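Local coordinates for protein transcriptional regulator, IclR family (Ruegeria sp. TM1040, PDB 3R4K) that probably regulates transcription by binding DNA through an N-terminal helix-turn-helix domain, with a C-terminal domain of the kind that senses small effectors in IclR relatives, at residues A[151-159]-A[170-181]; A[160-168]-A[188-196]. All coordinates share one frame; numbering follows the deposited sequence. Where two conformers were deposited one is given.

Interaction 1. Residues A[151-159]-A[170-181]; sequences VDAVLAAPL and PAAIRAEIAEVR
Leu155 and Pro170 bring the backbones of helices 151-156 and 170-181 to within 5.8 Å, CA to CA, and the two axes run roughly antiparallel at 146°, approaching to 10.7 Å. Leu155 lies at the middle of the contact, buried, and its two methyls do different work. The Leu155 and Ile173 side chains run past each other in opposite directions, with Leu155 CD2 3.7 Å from Ile173 CG2; the same methyl also touches the ring of Pro170 at the first turn of its helix. CD1 sits over the centre of one face of the Arg174 guanidinium, 3.6 Å from Arg174 CZ, and packs against the aliphatic CG of the same side chain.

With the methyl over one face, the charged partner is met at the edge. Arg174, extended from CG to NE, crosses Asp152 at about a right angle, and Arg174 NH2 donates to Asp152 OD1 at 2.9 Å in a salt bridge. The bond is bent, and OD1 is met on its anti side, the carboxylate and guanidinium planes standing 60° apart. One hydrogen bond, from Arg174 NH2, carries this bridge, and both residues are exposed.

Further along, Val151 turns CG1 anti to its own backbone N (chi1 176°), which points this methyl tip to tip at Ile177 CD1, 3.8 Å away. At the other end Leu159, just beyond the helix, reaches toward Ile173, which also packs on His134 and on Leu140 of helix 137-143. Leu143 of the same helix packs against Ile177. Together this makes an antiparallel helical hairpin, its two helices joined by a long loop and backed by helix 137-143, within the C-terminal domain of the IclR family.

Interaction 2. Residues A[160-168]-A[188-196]; sequences TARTPQTQT and SIGGFEAEV
Arg162 lays its guanidinium flat over one face of the Phe192 ring, the planes only 2° apart, in a cation-pi stack with Arg162 CZ 3.7 Å from the ring centroid. CG lies anti to the backbone N (chi1 -155°) and the chain bends at chi3, which also brings Arg162 NE to Phe192 O at 2.8 Å, in the guanidinium plane. From another edge Arg162 NH2 reaches Glu193 OE2 at 3.1 Å, a salt bridge that meets the carboxylate from above its plane. A leucine here has no flat ring to lie against the guanidinium, which would probably be freer to tilt about its bonds to Phe192 O and Glu193.

Beside it, Thr163 OG1 donates to Gly190 O at 2.5 Å, in the carbonyl plane, and accepts from Gln165 N in an ST turn. Thr166 OG1 lies 2.7 Å from Gly191 O and accepts from Thr163 N in a nearly straight bond (165°). A water held by Glu195 N and Glu195 OE2 makes a weak bond to Gln165 OE1. Polar side chains of one loop thus bond the backbone carbonyls of Gly190 and Phe192, with Gly191 O close to Thr166 OG1, so the attachment depends largely on main-chain oxygens, with the stack and the salt bridge added beside them.

Overall arrangement
Interactions 1 and 2 alternate along the chain: the loop 160-168 that joins the two helices of interaction 1 supplies one half of interaction 2, and helix 170-183 runs on into strand 186-189, which leads to the other half. Their centres lie about 15 Å apart, and they touch directly, with Ile173 CD1 3.6 Å from Gln167 O and Ala172 CB 3.4 Å from Gln167 OE1. His134 bridges them, packing on Leu159, Ile173 and Thr166 and bonding Thr160 O. The helical pair is thus tied through its connecting loop to the turn beyond strand 186-189, at the edge of the six-stranded antiparallel sheet, inside a single C-terminal family region.

Interaction 1. Residues A[151-159]-A[170-181]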
loop_
_atom_site.group_PDB
_atom_site.type_symbol
_atom_site.label_atom_id
_atom_site.label_comp_id
_atom_site.label_asym_id
_atom_site.label_seq_id
_atom_site.Cartn_x
_atom_site.Cartn_y
_atom_site.Cartn_z
ATOM N N VAL A 151 -22.611 9.883 -1.333
ATOM C CA VAL A 151 -23.558 10.473 -0.379
ATOM C C VAL A 151 -24.943 10.550 -1.036
ATOM O O VAL A 151 -25.933 10.184 -0.398
ATOM C CB VAL A 151 -23.061 11.858 0.114
ATOM C CG1 VAL A 151 -24.080 12.524 1.040
ATOM C CG2 VAL A 151 -21.697 11.746 0.797
ATOM N N ASP A 152 -24.997 10.989 -2.322
ATOM C CA ASP A 152 -26.229 11.106 -3.118
ATOM C C ASP A 152 -26.930 9.750 -3.247
ATOM O O ASP A 152 -28.142 9.673 -3.049
ATOM C CB ASP A 152 -25.932 11.688 -4.518
ATOM C CG ASP A 152 -25.651 13.185 -4.579
ATOM O OD1 ASP A 152 -25.930 13.889 -3.577
ATOM O OD2 ASP A 152 -25.151 13.653 -5.626
ATOM N N ALA A 153 -26.152 8.686 -3.536
ATOM C CA ALA A 153 -26.623 7.311 -3.680
ATOM C C ALA A 153 -27.228 6.789 -2.369
ATOM O O ALA A 153 -28.351 6.286 -2.380
ATOM C CB ALA A 153 -25.473 6.420 -4.127
ATOM N N VAL A 154 -26.501 6.942 -1.247
ATOM C CA VAL A 154 -26.891 6.512 0.101
ATOM C C VAL A 154 -28.203 7.207 0.539
ATOM O O VAL A 154 -29.098 6.549 1.080
ATOM C CB VAL A 154 -25.726 6.779 1.094
ATOM C CG1 VAL A 154 -26.191 6.753 2.552
ATOM C CG2 VAL A 154 -24.580 5.799 0.865
ATOM N N LEU A 155 -28.325 8.517 0.265
ATOM C CA LEU A 155 -29.492 9.316 0.653
ATOM C C LEU A 155 -30.686 9.194 -0.312
ATOM O O LEU A 155 -31.805 9.528 0.090
ATOM C CB LEU A 155 -29.104 10.791 0.843
ATOM C CG LEU A 155 -28.232 11.070 2.077
ATOM C CD1 LEU A 155 -27.762 12.471 2.087
ATOM C CD2 LEU A 155 -28.973 10.775 3.376
ATOM N N ALA A 156 -30.468 8.702 -1.551
ATOM C CA ALA A 156 -31.559 8.497 -2.514
ATOM C C ALA A 156 -32.365 7.251 -2.121
ATOM O O ALA A 156 -33.598 7.252 -2.204
ATOM C CB ALA A 156 -31.010 8.361 -3.925
ATOM N N ALA A 157 -31.653 6.201 -1.665
ATOM C CA ALA A 157 -32.236 4.948 -1.195
ATOM C C ALA A 157 -32.961 5.180 0.138
ATOM O O ALA A 157 -32.375 5.828 1.014
ATOM C CB ALA A 157 -31.143 3.894 -1.029
ATOM N N PRO A 158 -34.224 4.689 0.313
ATOM C CA PRO A 158 -34.938 4.898 1.591
ATOM C C PRO A 158 -34.110 4.496 2.812
ATOM O O PRO A 158 -33.401 3.483 2.792
ATOM C CB PRO A 158 -36.186 4.026 1.445
ATOM C CG PRO A 158 -36.436 3.996 -0.023
ATOM C CD PRO A 158 -35.062 3.925 -0.636
ATOM N N LEU A 159 -34.156 5.351 3.845
ATOM C CA LEU A 159 -33.397 5.200 5.078
ATOM C C LEU A 159 -34.229 4.482 6.128
ATOM O O LEU A 159 -35.290 4.970 6.531
ATOM C CB LEU A 159 -32.921 6.570 5.585
ATOM C CG LEU A 159 -32.165 7.421 4.572
ATOM C CD1 LEU A 159 -32.112 8.857 5.004
ATOM C CD2 LEU A 159 -30.775 6.871 4.293
ATOM N N PRO A 170 -33.489 12.926 4.761
ATOM C CA PRO A 170 -32.187 13.092 4.084
ATOM C C PRO A 170 -31.601 14.499 4.229
ATOM O O PRO A 170 -30.379 14.628 4.281
ATOM C CB PRO A 170 -32.496 12.772 2.619
ATOM C CG PRO A 170 -33.778 12.014 2.644
ATOM C CD PRO A 170 -34.547 12.568 3.794
ATOM N N ALA A 171 -32.463 15.535 4.318
ATOM C CA ALA A 171 -32.067 16.935 4.506
ATOM C C ALA A 171 -31.406 17.127 5.870
ATOM O O ALA A 171 -30.415 17.862 5.982
ATOM C CB ALA A 171 -33.280 17.845 4.382
ATOM N N ALA A 172 -31.948 16.440 6.901
ATOM C CA ALA A 172 -31.426 16.470 8.263
ATOM C C ALA A 172 -30.080 15.754 8.341
ATOM O O ALA A 172 -29.194 16.211 9.073
ATOM C CB ALA A 172 -32.420 15.838 9.212
ATOM N N ILE A 173 -29.905 14.669 7.552
ATOM C CA ILE A 173 -28.653 13.902 7.499
ATOM C C ILE A 173 -27.578 14.758 6.815
ATOM O O ILE A 173 -26.448 14.815 7.301
ATOM C CB ILE A 173 -28.847 12.506 6.829
ATOM C CG1 ILE A 173 -29.754 11.617 7.706
ATOM C CG2 ILE A 173 -27.505 11.800 6.574
ATOM C CD1 ILE A 173 -30.565 10.843 7.021
ATOM N N ARG A 174 -27.941 15.457 5.721
ATOM C CA ARG A 174 -27.037 16.355 4.985
ATOM C C ARG A 174 -26.575 17.528 5.871
ATOM O O ARG A 174 -25.425 17.957 5.771
ATOM C CB ARG A 174 -27.711 16.884 3.717
ATOM C CG ARG A 174 -27.808 15.845 2.617
ATOM C CD ARG A 174 -28.233 16.464 1.305
ATOM N NE ARG A 174 -28.465 15.462 0.265
ATOM C CZ ARG A 174 -27.524 14.962 -0.532
ATOM N NH1 ARG A 174 -26.254 15.340 -0.395
ATOM N NH2 ARG A 174 -27.841 14.071 -1.462
ATOM N N ALA A 175 -27.469 18.016 6.756
ATOM C CA ALA A 175 -27.179 19.095 7.703
ATOM C C ALA A 175 -26.160 18.617 8.748
ATOM O O ALA A 175 -25.219 19.351 9.074
ATOM C CB ALA A 175 -28.466 19.556 8.375
ATOM N N GLU A 176 -26.326 17.362 9.216
ATOM C CA GLU A 176 -25.436 16.715 10.175
ATOM C C GLU A 176 -24.056 16.461 9.537
ATOM O O GLU A 176 -23.048 16.805 10.153
ATOM C CB GLU A 176 -26.069 15.406 10.706
ATOM C CG GLU A 176 -25.589 14.992 12.098
ATOM C CD GLU A 176 -25.855 15.924 13.273
ATOM O OE1 GLU A 176 -26.837 16.705 13.228
ATOM O OE2 GLU A 176 -25.081 15.849 14.256
ATOM N N ILE A 177 -24.033 15.945 8.282
ATOM C CA ILE A 177 -22.830 15.702 7.465
ATOM C C ILE A 177 -21.977 16.975 7.405
ATOM O O ILE A 177 -20.765 16.902 7.624
ATOM C CB ILE A 177 -23.227 15.201 6.042
ATOM C CG1 ILE A 177 -23.583 13.706 6.058
ATOM C CG2 ILE A 177 -22.163 15.499 4.977
ATOM C CD1 ILE A 177 -24.022 13.201 4.740
ATOM N N ALA A 178 -22.609 18.128 7.124
ATOM C CA ALA A 178 -21.933 19.415 6.992
ATOM C C ALA A 178 -21.266 19.832 8.300
ATOM O O ALA A 178 -20.149 20.360 8.275
ATOM C CB ALA A 178 -22.911 20.478 6.523
ATOM N N GLU A 179 -21.921 19.541 9.436
ATOM C CA GLU A 179 -21.394 19.862 10.764
ATOM C C GLU A 179 -20.177 18.964 11.114
ATOM O O GLU A 179 -19.216 19.456 11.720
ATOM C CB GLU A 179 -22.514 19.755 11.830
ATOM C CG GLU A 179 -22.218 20.480 13.144
ATOM C CD GLU A 179 -21.808 21.951 13.162
ATOM O OE1 GLU A 179 -21.874 22.645 12.118
ATOM O OE2 GLU A 179 -21.401 22.406 14.254
ATOM N N VAL A 180 -20.213 17.670 10.690
ATOM C CA VAL A 180 -19.131 16.702 10.921
ATOM C C VAL A 180 -17.916 17.085 10.042
ATOM O O VAL A 180 -16.786 17.057 10.545
ATOM C CB VAL A 180 -19.536 15.191 10.824
ATOM C CG1 VAL A 180 -20.682 14.879 9.895
ATOM C CG2 VAL A 180 -18.345 14.252 10.637
ATOM N N ARG A 181 -18.161 17.484 8.762
ATOM C CA ARG A 181 -17.148 17.952 7.806
ATOM C C ARG A 181 -16.371 19.127 8.396
ATOM O O ARG A 181 -15.150 19.217 8.259
ATOM C CB ARG A 181 -17.818 18.402 6.487
ATOM C CG ARG A 181 -18.263 17.281 5.559
ATOM C CD ARG A 181 -18.702 17.783 4.184
ATOM N NE ARG A 181 -19.305 16.718 3.371
ATOM C CZ ARG A 181 -18.939 16.405 2.129
ATOM N NH1 ARG A 181 -17.952 17.063 1.533
ATOM N NH2 ARG A 181 -19.543 15.417 1.483
#

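Interaction 2. Residues A[160-168]-A[188-196]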
loop_
_atom_site.group_PDB
_atom_site.type_symbol
_atom_site.label_atom_id
_atom_site.label_comp_id
_atom_site.label_asym_id
_atom_site.label_seq_id
_atom_site.Cartn_x
_atom_site.Cartn_y
_atom_site.Cartn_z
ATOM N N THR A 160 -33.746 3.297 6.547
ATOM C CA THR A 160 -34.401 2.433 7.528
ATOM C C THR A 160 -34.274 3.008 8.929
ATOM O O THR A 160 -33.188 3.437 9.326
ATOM C CB THR A 160 -33.815 1.004 7.495
ATOM O OG1 THR A 160 -33.373 0.673 6.178
ATOM C CG2 THR A 160 -34.799 -0.048 8.003
ATOM N N ALA A 161 -35.381 2.991 9.687
ATOM C CA ALA A 161 -35.395 3.437 11.076
ATOM C C ALA A 161 -35.250 2.211 11.973
ATOM O O ALA A 161 -36.214 1.472 12.186
ATOM C CB ALA A 161 -36.667 4.211 11.388
ATOM N N ARG A 162 -34.008 1.954 12.425
ATOM C CA ARG A 162 -33.662 0.820 13.286
ATOM C C ARG A 162 -34.305 0.991 14.664
ATOM O O ARG A 162 -34.785 0.019 15.253
ATOM C CB ARG A 162 -32.136 0.702 13.400
ATOM C CG ARG A 162 -31.649 -0.689 13.725
ATOM C CD ARG A 162 -30.149 -0.731 13.579
ATOM N NE ARG A 162 -29.528 -1.559 14.613
ATOM C CZ ARG A 162 -29.021 -2.766 14.400
ATOM N NH1 ARG A 162 -29.032 -3.293 13.182
ATOM N NH2 ARG A 162 -28.484 -3.451 15.398
ATOM N N THR A 163 -34.306 2.240 15.162
ATOM C CA THR A 163 -34.881 2.654 16.442
ATOM C C THR A 163 -35.843 3.838 16.189
ATOM O O THR A 163 -35.751 4.458 15.121
ATOM C CB THR A 163 -33.757 3.033 17.456
ATOM O OG1 THR A 163 -33.263 4.338 17.164
ATOM C CG2 THR A 163 -32.612 2.012 17.527
ATOM N N PRO A 164 -36.722 4.238 17.147
ATOM C CA PRO A 164 -37.581 5.417 16.900
ATOM C C PRO A 164 -36.797 6.747 16.841
ATOM O O PRO A 164 -37.359 7.765 16.452
ATOM C CB PRO A 164 -38.554 5.410 18.092
ATOM C CG PRO A 164 -38.396 4.079 18.740
ATOM C CD PRO A 164 -36.993 3.658 18.478
ATOM N N GLN A 165 -35.502 6.737 17.228
ATOM C CA GLN A 165 -34.623 7.914 17.262
ATOM C C GLN A 165 -33.800 8.073 15.967
ATOM O O GLN A 165 -33.169 9.117 15.800
ATOM C CB GLN A 165 -33.655 7.858 18.473
ATOM C CG GLN A 165 -34.272 7.965 19.867
ATOM C CD GLN A 165 -35.394 7.006 20.162
ATOM O OE1 GLN A 165 -35.195 5.793 20.308
ATOM N NE2 GLN A 165 -36.613 7.527 20.192
ATOM N N THR A 166 -33.790 7.049 15.064
ATOM C CA THR A 166 -33.021 7.067 13.808
ATOM C C THR A 166 -33.478 8.192 12.893
ATOM O O THR A 166 -34.683 8.352 12.654
ATOM C CB THR A 166 -33.113 5.730 13.042
ATOM O OG1 THR A 166 -33.019 4.621 13.932
ATOM C CG2 THR A 166 -32.051 5.601 11.955
ATOM N N GLN A 167 -32.504 8.921 12.323
ATOM C CA GLN A 167 -32.789 10.004 11.391
ATOM C C GLN A 167 -33.188 9.450 10.014
ATOM O O GLN A 167 -32.392 8.765 9.366
ATOM C CB GLN A 167 -31.603 10.976 11.275
ATOM C CG GLN A 167 -31.910 12.385 11.794
ATOM C CD GLN A 167 -33.139 13.013 11.168
ATOM O OE1 GLN A 167 -33.497 12.747 10.014
ATOM N NE2 GLN A 167 -33.811 13.881 11.915
ATOM N N THR A 168 -34.434 9.744 9.587
ATOM C CA THR A 168 -35.024 9.307 8.317
ATOM C C THR A 168 -35.021 10.450 7.252
ATOM O O THR A 168 -35.107 10.158 6.054
ATOM C CB THR A 168 -36.466 8.798 8.561
ATOM O OG1 THR A 168 -36.589 8.300 9.892
ATOM C CG2 THR A 168 -36.894 7.723 7.573
ATOM N N SER A 188 -23.858 10.614 17.634
ATOM C CA SER A 188 -25.157 9.982 17.380
ATOM C C SER A 188 -25.697 9.363 18.658
ATOM O O SER A 188 -25.001 8.594 19.321
ATOM C CB SER A 188 -25.067 8.935 16.274
ATOM O OG SER A 188 -26.310 8.289 16.052
ATOM N N ILE A 189 -26.939 9.722 19.007
ATOM C CA ILE A 189 -27.612 9.239 20.204
ATOM C C ILE A 189 -28.786 8.358 19.792
ATOM O O ILE A 189 -29.763 8.834 19.214
ATOM C CB ILE A 189 -28.035 10.396 21.149
ATOM C CG1 ILE A 189 -26.848 11.356 21.419
ATOM C CG2 ILE A 189 -28.594 9.841 22.458
ATOM C CD1 ILE A 189 -27.231 12.794 21.767
ATOM N N GLY A 190 -28.632 7.069 20.072
ATOM C CA GLY A 190 -29.619 6.020 19.848
ATOM C C GLY A 190 -30.245 5.858 18.475
ATOM O O GLY A 190 -31.427 5.509 18.396
ATOM N N GLY A 191 -29.459 6.065 17.410
ATOM C CA GLY A 191 -29.898 5.909 16.022
ATOM C C GLY A 191 -29.753 4.489 15.496
ATOM O O GLY A 191 -30.447 4.097 14.555
ATOM N N PHE A 192 -28.818 3.716 16.088
ATOM C CA PHE A 192 -28.531 2.314 15.755
ATOM C C PHE A 192 -29.047 1.397 16.875
ATOM O O PHE A 192 -29.685 0.372 16.618
ATOM C CB PHE A 192 -27.022 2.123 15.552
ATOM C CG PHE A 192 -26.595 0.810 14.936
ATOM C CD1 PHE A 192 -26.792 0.562 13.574
ATOM C CD2 PHE A 192 -25.937 -0.152 15.699
ATOM C CE1 PHE A 192 -26.379 -0.642 12.999
ATOM C CE2 PHE A 192 -25.508 -1.354 15.120
ATOM C CZ PHE A 192 -25.737 -1.594 13.775
ATOM N N GLU A 193 -28.768 1.788 18.120
ATOM C CA GLU A 193 -29.185 1.091 19.329
ATOM C C GLU A 193 -29.689 2.129 20.311
ATOM O O GLU A 193 -29.000 3.136 20.542
ATOM C CB GLU A 193 -28.020 0.276 19.935
ATOM C CG GLU A 193 -27.507 -0.874 19.077
ATOM C CD GLU A 193 -28.260 -2.192 19.125
ATOM O OE1 GLU A 193 -29.271 -2.298 19.860
ATOM O OE2 GLU A 193 -27.811 -3.137 18.435
ATOM N N ALA A 194 -30.896 1.901 20.879
ATOM C CA ALA A 194 -31.465 2.824 21.859
ATOM C C ALA A 194 -30.590 2.888 23.130
ATOM O O ALA A 194 -30.041 1.860 23.569
ATOM C CB ALA A 194 -32.888 2.426 22.214
ATOM N N GLU A 195 -30.436 4.113 23.686
ATOM C CA GLU A 195 -29.680 4.445 24.908
ATOM C C GLU A 195 -28.148 4.236 24.742
ATOM O O GLU A 195 -27.418 4.018 25.726
ATOM C CB GLU A 195 -30.219 3.697 26.156
ATOM C CG GLU A 195 -31.727 3.810 26.404
ATOM C CD GLU A 195 -32.389 5.165 26.200
ATOM O OE1 GLU A 195 -32.186 6.067 27.047
ATOM O OE2 GLU A 195 -33.131 5.313 25.201
ATOM N N VAL A 196 -27.658 4.390 23.501
ATOM C CA VAL A 196 -26.228 4.339 23.219
ATOM C C VAL A 196 -25.836 5.686 22.628
ATOM O O VAL A 196 -26.434 6.117 21.638
ATOM C CB VAL A 196 -25.797 3.148 22.325
ATOM C CG1 VAL A 196 -24.297 3.199 22.036
ATOM C CG2 VAL A 196 -26.166 1.819 22.977
HETATM O O HOH W 1 -32.531 5.712 22.418
#